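Local coordinates for protein acyltransferase (PDB 5UG1) that probably transfers acetyl groups onto hydroxyls of bacterial cell-wall peptidoglycan, as the C-terminal catalytic domain of the O-acetyltransferase OatA, at residues V36-T40 / D73-I77; L54-I60 / G84-V90; I122-D126 / A167-A171. All coordinates share one frame; numbering follows the deposited sequence.

Contact 1: V36-T40 / D73-I77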
loop_
_atom_site.group_PDB
_atom_site.type_symbol
_atom_site.label_atom_id
_atom_site.label_comp_id
_atom_site.label_asym_id
_atom_site.label_seq_id
_atom_site.Cartn_x
_atom_site.Cartn_y
_atom_site.Cartn_z
ATOM N N VAL A 36 -2.376 4.136 -10.962
ATOM C CA VAL A 36 -2.489 4.944 -9.752
ATOM C C VAL A 36 -1.107 5.228 -9.168
ATOM O O VAL A 36 -0.253 4.340 -9.050
ATOM C CB VAL A 36 -3.421 4.250 -8.749
ATOM C CG1 VAL A 36 -3.345 4.898 -7.360
ATOM C CG2 VAL A 36 -4.849 4.290 -9.297
ATOM N N THR A 37 -0.867 6.491 -8.837
ATOM C CA THR A 37 0.316 6.923 -8.119
ATOM C C THR A 37 -0.079 7.406 -6.727
ATOM O O THR A 37 -1.256 7.561 -6.402
ATOM C CB THR A 37 1.036 8.040 -8.879
ATOM O OG1 THR A 37 0.262 9.240 -8.812
ATOM C CG2 THR A 37 1.215 7.655 -10.338
ATOM N N THR A 38 0.934 7.646 -5.896
ATOM C CA THR A 38 0.672 8.220 -4.584
ATOM C C THR A 38 -0.032 9.564 -4.713
ATOM O O THR A 38 -0.919 9.894 -3.908
ATOM C CB THR A 38 1.981 8.354 -3.820
ATOM O OG1 THR A 38 2.652 7.080 -3.832
ATOM C CG2 THR A 38 1.708 8.834 -2.376
ATOM N N LYS A 39 0.330 10.333 -5.746
ATOM C CA LYS A 39 -0.325 11.610 -6.025
ATOM C C LYS A 39 -1.825 11.439 -6.245
ATOM O O LYS A 39 -2.636 12.111 -5.599
ATOM C CB LYS A 39 0.320 12.262 -7.243
ATOM C CG LYS A 39 -0.143 13.685 -7.550
ATOM C CD LYS A 39 0.390 14.117 -8.919
ATOM C CE LYS A 39 -0.134 15.487 -9.340
ATOM N NZ LYS A 39 -1.623 15.561 -9.280
ATOM N N THR A 40 -2.218 10.548 -7.164
ATOM C CA THR A 40 -3.644 10.406 -7.449
ATOM C C THR A 40 -4.367 9.684 -6.317
ATOM O O THR A 40 -5.557 9.935 -6.092
ATOM C CB THR A 40 -3.883 9.686 -8.788
ATOM O OG1 THR A 40 -3.367 8.356 -8.730
ATOM C CG2 THR A 40 -3.217 10.425 -9.938
ATOM N N ASP A 73 5.105 13.565 -1.769
ATOM C CA ASP A 73 3.877 12.782 -1.912
ATOM C C ASP A 73 3.492 12.094 -0.605
ATOM O O ASP A 73 2.321 12.113 -0.209
ATOM C CB ASP A 73 4.018 11.756 -3.045
ATOM C CG ASP A 73 3.617 12.330 -4.417
ATOM O OD1 ASP A 73 2.710 13.190 -4.470
ATOM O OD2 ASP A 73 4.205 11.933 -5.445
ATOM N N TRP A 74 4.456 11.482 0.085
ATOM C CA TRP A 74 4.087 10.760 1.294
ATOM C C TRP A 74 3.874 11.706 2.457
ATOM O O TRP A 74 3.004 11.454 3.297
ATOM C CB TRP A 74 5.137 9.698 1.629
ATOM C CG TRP A 74 5.069 8.558 0.686
ATOM C CD1 TRP A 74 6.003 8.199 -0.242
ATOM C CD2 TRP A 74 3.972 7.642 0.536
ATOM N NE1 TRP A 74 5.560 7.098 -0.947
ATOM C CE2 TRP A 74 4.316 6.745 -0.487
ATOM C CE3 TRP A 74 2.737 7.498 1.177
ATOM C CZ2 TRP A 74 3.470 5.715 -0.885
ATOM C CZ3 TRP A 74 1.911 6.473 0.794
ATOM C CH2 TRP A 74 2.272 5.595 -0.232
ATOM N N ASP A 75 4.651 12.792 2.523
ATOM C CA ASP A 75 4.334 13.870 3.454
ATOM C C ASP A 75 2.904 14.351 3.248
ATOM O O ASP A 75 2.144 14.514 4.207
ATOM C CB ASP A 75 5.294 15.039 3.267
ATOM C CG ASP A 75 6.631 14.811 3.912
ATOM O OD1 ASP A 75 6.790 13.805 4.645
ATOM O OD2 ASP A 75 7.517 15.659 3.684
ATOM N N SER A 76 2.521 14.569 1.990
ATOM C CA SER A 76 1.225 15.170 1.702
ATOM C C SER A 76 0.077 14.224 2.036
ATOM O O SER A 76 -0.916 14.636 2.647
ATOM C CB SER A 76 1.148 15.585 0.239
ATOM O OG SER A 76 -0.108 16.177 -0.015
ATOM N N ILE A 77 0.165 12.963 1.608
ATOM C CA ILE A 77 -0.969 12.077 1.829
ATOM C C ILE A 77 -1.148 11.832 3.322
ATOM O O ILE A 77 -2.273 11.795 3.829
ATOM C CB ILE A 77 -0.814 10.773 1.020
ATOM C CG1 ILE A 77 -2.178 10.112 0.812
ATOM C CG2 ILE A 77 0.170 9.818 1.674
ATOM C CD1 ILE A 77 -2.159 9.032 -0.225
HETATM O O HOH W 1 3.063 10.210 -7.181
#
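Thr38 and Lys39, in the first turn of helix 38-50, meet Asp73, Trp74 and Ile77 of helix 70-80, and a capping box starts the first of these two helices. They are helices of an atypical alpha/beta hydrolase fold, packed against each other beside the central parallel sheet. Along the chain, Val36 comes just ahead of the turn, and its carbonyl takes a weak hydrogen bond from ND2 of Asn65, which lines the methanesulfonic acid pocket. Thr37 is the N-cap residue: its OG1 accepts from Thr40 N at 3.3 Å. Thr38 then makes most of the contact. With OG1 beside the backbone N and CG2 anti to it (chi1 -52°), the methyl is laid over the indole of Trp74, 3.6 Å from the centroid of the six-membered ring and only 3° off its normal, a nearly centred CH-pi contact. The same methyl also touches Asp73 CB at 3.8 Å, to one side of the ring. Thr38 OG1 comes within 3.3 Å of Trp74 CZ2, but its polar partner is Thr62 OG1, in the loop after strand 57-61. On the carbonyl side, Thr38 O lies 4.0 Å from Ile77 CD1. Lys39 reaches Asp73 by way of a water, which accepts from Lys39 N at 3.1 Å and donates to Asp73 OD2 at 2.7 Å. The water thus relays an N-H of the first helical turn to the carboxylate of the neighbouring helix. The lysine chain itself leads away from the contact, and NZ forms a salt bridge with Glu43 one turn on. Thr40 completes the capping box from the other end: Thr37 N donates to Thr40 OG1 at 3.1 Å, with an N-H...O angle of 152°.

Contact 2: L54-I60 / G84-V90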
loop_
_atom_site.group_PDB
_atom_site.type_symbol
_atom_site.label_atom_id
_atom_site.label_comp_id
_atom_site.label_asym_id
_atom_site.label_seq_id
_atom_site.Cartn_x
_atom_site.Cartn_y
_atom_site.Cartn_z
ATOM N N LEU A 54 -15.247 7.145 2.462
ATOM C CA LEU A 54 -14.002 6.660 3.045
ATOM C C LEU A 54 -14.279 6.048 4.415
ATOM O O LEU A 54 -14.748 6.754 5.312
ATOM C CB LEU A 54 -12.989 7.794 3.172
ATOM C CG LEU A 54 -11.530 7.360 3.300
ATOM C CD1 LEU A 54 -11.130 6.618 2.029
ATOM C CD2 LEU A 54 -10.576 8.537 3.566
ATOM N N PRO A 55 -14.014 4.768 4.619
ATOM C CA PRO A 55 -14.237 4.158 5.934
ATOM C C PRO A 55 -13.021 4.384 6.823
ATOM O O PRO A 55 -12.034 4.990 6.411
ATOM C CB PRO A 55 -14.415 2.683 5.592
ATOM C CG PRO A 55 -13.439 2.503 4.444
ATOM C CD PRO A 55 -13.546 3.775 3.634
ATOM N N LYS A 56 -13.088 3.820 8.034
ATOM C CA LYS A 56 -12.130 4.158 9.084
ATOM C C LYS A 56 -10.694 3.845 8.677
ATOM O O LYS A 56 -9.795 4.662 8.873
ATOM C CB LYS A 56 -12.476 3.419 10.375
ATOM C CG LYS A 56 -11.555 3.808 11.517
ATOM C CD LYS A 56 -11.875 3.063 12.774
ATOM C CE LYS A 56 -11.027 1.817 12.894
ATOM N NZ LYS A 56 -11.327 1.081 14.161
ATOM N N THR A 57 -10.447 2.660 8.146
ATOM C CA THR A 57 -9.089 2.248 7.828
ATOM C C THR A 57 -8.835 2.442 6.338
ATOM O O THR A 57 -9.591 1.941 5.498
ATOM C CB THR A 57 -8.848 0.795 8.235
ATOM O OG1 THR A 57 -9.323 0.598 9.573
ATOM C CG2 THR A 57 -7.379 0.484 8.190
ATOM N N VAL A 58 -7.766 3.171 6.021
ATOM C CA VAL A 58 -7.376 3.505 4.656
ATOM C C VAL A 58 -6.042 2.828 4.362
ATOM O O VAL A 58 -5.071 2.993 5.112
ATOM C CB VAL A 58 -7.267 5.030 4.468
ATOM C CG1 VAL A 58 -7.023 5.375 3.000
ATOM C CG2 VAL A 58 -8.514 5.727 5.013
ATOM N N VAL A 59 -5.989 2.067 3.277
ATOM C CA VAL A 59 -4.759 1.416 2.849
ATOM C C VAL A 59 -4.294 2.083 1.563
ATOM O O VAL A 59 -5.010 2.065 0.554
ATOM C CB VAL A 59 -4.943 -0.095 2.653
ATOM C CG1 VAL A 59 -3.587 -0.740 2.410
ATOM C CG2 VAL A 59 -5.632 -0.714 3.884
ATOM N N ILE A 60 -3.094 2.661 1.599
ATOM C CA ILE A 60 -2.488 3.323 0.449
ATOM C C ILE A 60 -1.438 2.362 -0.099
ATOM O O ILE A 60 -0.354 2.215 0.477
ATOM C CB ILE A 60 -1.872 4.681 0.822
ATOM C CG1 ILE A 60 -2.909 5.605 1.468
ATOM C CG2 ILE A 60 -1.226 5.350 -0.421
ATOM C CD1 ILE A 60 -4.212 5.834 0.636
ATOM N N GLY A 84 -10.205 10.968 12.085
ATOM C CA GLY A 84 -11.055 9.829 12.350
ATOM C C GLY A 84 -10.642 8.549 11.662
ATOM O O GLY A 84 -11.351 7.541 11.787
ATOM N N HIS A 85 -9.525 8.556 10.944
ATOM C CA HIS A 85 -9.071 7.407 10.179
ATOM C C HIS A 85 -7.754 6.880 10.727
ATOM O O HIS A 85 -6.991 7.600 11.376
ATOM C CB HIS A 85 -8.903 7.774 8.706
ATOM C CG HIS A 85 -10.181 8.195 8.045
ATOM N ND1 HIS A 85 -11.044 7.296 7.451
ATOM C CD2 HIS A 85 -10.746 9.415 7.893
ATOM C CE1 HIS A 85 -12.077 7.949 6.950
ATOM N NE2 HIS A 85 -11.922 9.235 7.208
ATOM N N HIS A 86 -7.510 5.603 10.469
ATOM C CA HIS A 86 -6.193 5.005 10.586
ATOM C C HIS A 86 -5.718 4.676 9.179
ATOM O O HIS A 86 -6.518 4.307 8.317
ATOM C CB HIS A 86 -6.214 3.742 11.450
ATOM C CG HIS A 86 -4.849 3.274 11.866
ATOM N ND1 HIS A 86 -4.310 3.547 13.106
ATOM C CD2 HIS A 86 -3.918 2.544 11.205
ATOM C CE1 HIS A 86 -3.106 3.007 13.190
ATOM N NE2 HIS A 86 -2.842 2.395 12.050
ATOM N N MET A 87 -4.426 4.823 8.944
ATOM C CA MET A 87 -3.871 4.722 7.604
ATOM C C MET A 87 -2.790 3.659 7.593
ATOM O O MET A 87 -1.961 3.605 8.500
ATOM C CB MET A 87 -3.299 6.068 7.158
ATOM C CG MET A 87 -2.792 6.140 5.748
ATOM S SD MET A 87 -2.037 7.768 5.478
ATOM C CE MET A 87 -2.803 8.146 3.919
ATOM N N ILE A 88 -2.802 2.815 6.569
ATOM C CA ILE A 88 -1.768 1.805 6.372
ATOM C C ILE A 88 -1.009 2.126 5.089
ATOM O O ILE A 88 -1.624 2.347 4.040
ATOM C CB ILE A 88 -2.383 0.400 6.335
ATOM C CG1 ILE A 88 -2.910 0.072 7.724
ATOM C CG2 ILE A 88 -1.381 -0.633 5.871
ATOM C CD1 ILE A 88 -3.569 -1.205 7.763
ATOM N N LEU A 89 0.322 2.164 5.174
ATOM C CA LEU A 89 1.170 2.465 4.025
ATOM C C LEU A 89 1.838 1.182 3.541
ATOM O O LEU A 89 2.534 0.511 4.318
ATOM C CB LEU A 89 2.218 3.520 4.389
ATOM C CG LEU A 89 1.686 4.783 5.073
ATOM C CD1 LEU A 89 2.836 5.679 5.516
ATOM C CD2 LEU A 89 0.720 5.545 4.168
ATOM N N VAL A 90 1.643 0.845 2.263
ATOM C CA VAL A 90 2.255 -0.339 1.665
ATOM C C VAL A 90 3.505 0.100 0.902
ATOM O O VAL A 90 3.414 0.811 -0.109
ATOM C CB VAL A 90 1.274 -1.082 0.753
ATOM C CG1 VAL A 90 1.734 -2.533 0.571
ATOM C CG2 VAL A 90 -0.132 -1.038 1.329
#
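His85 lies against Leu54, Pro55 and Lys56 where two parallel neighbours of the central sheet, strands 57-61 and 86-90, are about to begin. Its imidazole shows one face to Leu54, whose CD2 sits 3.7 Å above the ring plane and off toward the rim, a CH-pi contact. At the edge, Pro55 O lies in the ring plane and takes a bent, weak hydrogen bond from His85 ND1 at 2.7 Å. ND1 also makes a weak bond to Lys56 O, and Val58 CG2 approaches the ring obliquely. Two carbonyls thus share one ring N-H; both bonds are weak, but with Leu54 over a face they probably help set the turn of the ring. Lys56 O accepts from His86 N as well, and that bond begins the parallel pairing. Val58 follows, its N bonded to His86 O at 2.8 Å and its O taking Ile88 N at 2.7 Å; Ile60 repeats the pattern between Ile88 O and Val90 N. Strands 57-60 and 86-90 run 18° from parallel. Residues paired by register send their side chains to the same face. On one, Met87 extends through CG and SD and then bends (chi3 -133°), which brings CE against Ile60 CG1 at 3.5 Å. On the other, Val59 CG1 touches Val90 CG2 at 3.6 Å and Ile88 CG2 at 4.1 Å, while Thr57 CG2 meets the end of Ile88, CD1, at 4.2 Å. Helix 70-80 makes the connection of this beta-alpha-beta crossover and packs Trp74 and Ile77 on the face of Ile60, Met87 and Leu89. Helix 150-171 covers Thr57 and Ile88 with Ala167 and Leu168, and strand 6-10 bonds along the far edge of strand 57-61.

Contact 3: I122-D126 / A167-A171. With NA (sodium ion), chain C.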
loop_
_atom_site.group_PDB
_atom_site.type_symbol
_atom_site.label_atom_id
_atom_site.label_comp_id
_atom_site.label_asym_id
_atom_site.label_seq_id
_atom_site.Cartn_x
_atom_site.Cartn_y
_atom_site.Cartn_z
ATOM N N ILE A 122 -0.816 5.569 12.038
ATOM C CA ILE A 122 -0.308 4.993 10.796
ATOM C C ILE A 122 0.438 3.696 11.098
ATOM O O ILE A 122 1.178 3.610 12.081
ATOM C CB ILE A 122 0.612 5.987 10.057
ATOM C CG1 ILE A 122 -0.175 7.238 9.648
ATOM C CG2 ILE A 122 1.283 5.327 8.856
ATOM C CD1 ILE A 122 0.558 8.114 8.666
ATOM N N THR A 123 0.262 2.700 10.233
ATOM C CA THR A 123 0.859 1.379 10.365
ATOM C C THR A 123 1.505 0.991 9.040
ATOM O O THR A 123 0.939 1.246 7.972
ATOM C CB THR A 123 -0.218 0.325 10.752
ATOM O OG1 THR A 123 -0.843 0.683 11.998
ATOM C CG2 THR A 123 0.387 -1.073 10.841
ATOM N N ILE A 124 2.687 0.347 9.105
ATOM C CA ILE A 124 3.402 -0.067 7.898
ATOM C C ILE A 124 2.916 -1.444 7.464
ATOM O O ILE A 124 2.593 -2.298 8.296
ATOM C CB ILE A 124 4.928 -0.061 8.124
ATOM C CG1 ILE A 124 5.676 0.085 6.786
ATOM C CG2 ILE A 124 5.382 -1.331 8.856
ATOM C CD1 ILE A 124 5.422 1.418 6.099
ATOM N N ALA A 125 2.833 -1.640 6.149
ATOM C CA ALA A 125 2.687 -2.950 5.517
ATOM C C ALA A 125 3.882 -3.090 4.576
ATOM O O ALA A 125 3.850 -2.580 3.449
ATOM C CB ALA A 125 1.358 -3.073 4.776
ATOM N N ASP A 126 4.939 -3.774 5.035
ATOM C CA ASP A 126 6.262 -3.666 4.404
ATOM C C ASP A 126 6.427 -4.710 3.296
ATOM O O ASP A 126 7.213 -5.662 3.381
ATOM C CB ASP A 126 7.361 -3.782 5.448
ATOM C CG ASP A 126 8.637 -3.079 5.018
ATOM O OD1 ASP A 126 8.796 -2.819 3.803
ATOM O OD2 ASP A 126 9.477 -2.775 5.899
ATOM N N ALA A 167 -0.807 -6.082 8.751
ATOM C CA ALA A 167 -0.811 -4.681 9.170
ATOM C C ALA A 167 -2.172 -4.261 9.731
ATOM O O ALA A 167 -2.243 -3.549 10.737
ATOM C CB ALA A 167 -0.420 -3.785 7.995
ATOM N N LEU A 168 -3.265 -4.679 9.086
ATOM C CA LEU A 168 -4.588 -4.365 9.618
ATOM C C LEU A 168 -4.778 -4.956 11.006
ATOM O O LEU A 168 -5.339 -4.305 11.894
ATOM C CB LEU A 168 -5.672 -4.875 8.673
ATOM C CG LEU A 168 -5.813 -4.081 7.379
ATOM C CD1 LEU A 168 -6.442 -4.924 6.300
ATOM C CD2 LEU A 168 -6.667 -2.869 7.634
ATOM N N GLN A 169 -4.322 -6.190 11.217
ATOM C CA GLN A 169 -4.419 -6.765 12.556
ATOM C C GLN A 169 -3.582 -5.968 13.543
ATOM O O GLN A 169 -4.021 -5.700 14.664
ATOM C CB GLN A 169 -3.988 -8.231 12.546
ATOM C CG GLN A 169 -4.917 -9.126 11.765
ATOM C CD GLN A 169 -4.659 -10.596 12.029
ATOM O OE1 GLN A 169 -3.689 -11.172 11.523
ATOM N NE2 GLN A 169 -5.524 -11.212 12.833
ATOM N N THR A 170 -2.370 -5.575 13.134
ATOM C CA THR A 170 -1.533 -4.718 13.970
ATOM C C THR A 170 -2.246 -3.416 14.311
ATOM O O THR A 170 -2.211 -2.962 15.462
ATOM C CB THR A 170 -0.213 -4.419 13.255
ATOM O OG1 THR A 170 0.519 -5.633 13.040
ATOM C CG2 THR A 170 0.630 -3.433 14.063
ATOM N N ALA A 171 -2.904 -2.806 13.323
ATOM C CA ALA A 171 -3.534 -1.505 13.492
ATOM C C ALA A 171 -4.825 -1.565 14.296
ATOM O O ALA A 171 -5.382 -0.507 14.608
ATOM C CB ALA A 171 -3.821 -0.864 12.128
HETATM NA NA NA C . 2.640 4.304 13.785
HETATM O O HOH W 2 3.611 2.142 13.759
HETATM O O HOH W 3 3.816 5.184 15.670
#
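Helix-on-sheet packing in an alpha/beta fold brings Thr123 and Ala125 of strand 122-125, the last strand at one side of the sheet, up to Ala167, Thr170 and Ala171 at the C-terminal part of helix 150-171. Strand and helix run nearly antiparallel, at 156°, with segment axes 8.1 Å apart. Thr123 points its side chain at the helix. With OG1 beside the backbone N (chi1 -59°), CG2 is anti to it and reaches in between Ala167 and Thr170, 3.6 Å from Ala167 O and 4.0 Å from Thr170 CG2, while OG1 comes 3.4 Å from Ala171 CB. Farther along, the methyl of Ala167 rests on the strand backbone, 3.4 Å from Ile124 O, and touches Ala125 CB at 3.7 Å. At the beginning of the strand, Ile122 O binds a sodium ion at 2.4 Å. Two waters share that ion, and the carbonyls of Ala116 and Thr119, at the end of helix 102-118 and just beyond, complete the five oxygen ligands. At the other end Asp126 caps the next helix through Gln129 N and forms a salt bridge with Arg113. The small side chains are consistent with the close approach: alanine methyls let the helix come down on the strand. No hydrogen bond joins the two segments, so they are held by methyl packing, and the one polar side-chain atom turned into the interface on the strand side, Thr123 OG1, has its partner outside the two segments, a hydrogen bond with His86 NE2 on the adjacent strand.

In the fold
All three contacts belong to one alpha/beta domain built round a parallel sheet. Contacts 1 and 2 have centres 13 Å apart and alternate along the chain; helix 70-80 provides one half of contact 1 and also links the two strands of contact 2, and the two touch where Trp74 CH2 lies 3.5 Å from Ile60 CG2. Contact 3 comes later in sequence, 10 Å from contact 2, and joins it through neighbouring strands 86-90 and 122-125, with Leu89 O and Ala125 N 2.8 Å apart. Contacts 1 and 3 lie 18 Å apart without touching. Together they cross a three-layer alpha/beta/alpha sandwich: contact 1 among the helices on one face, contact 2 within the sheet, contact 3 toward the opposite helix layer.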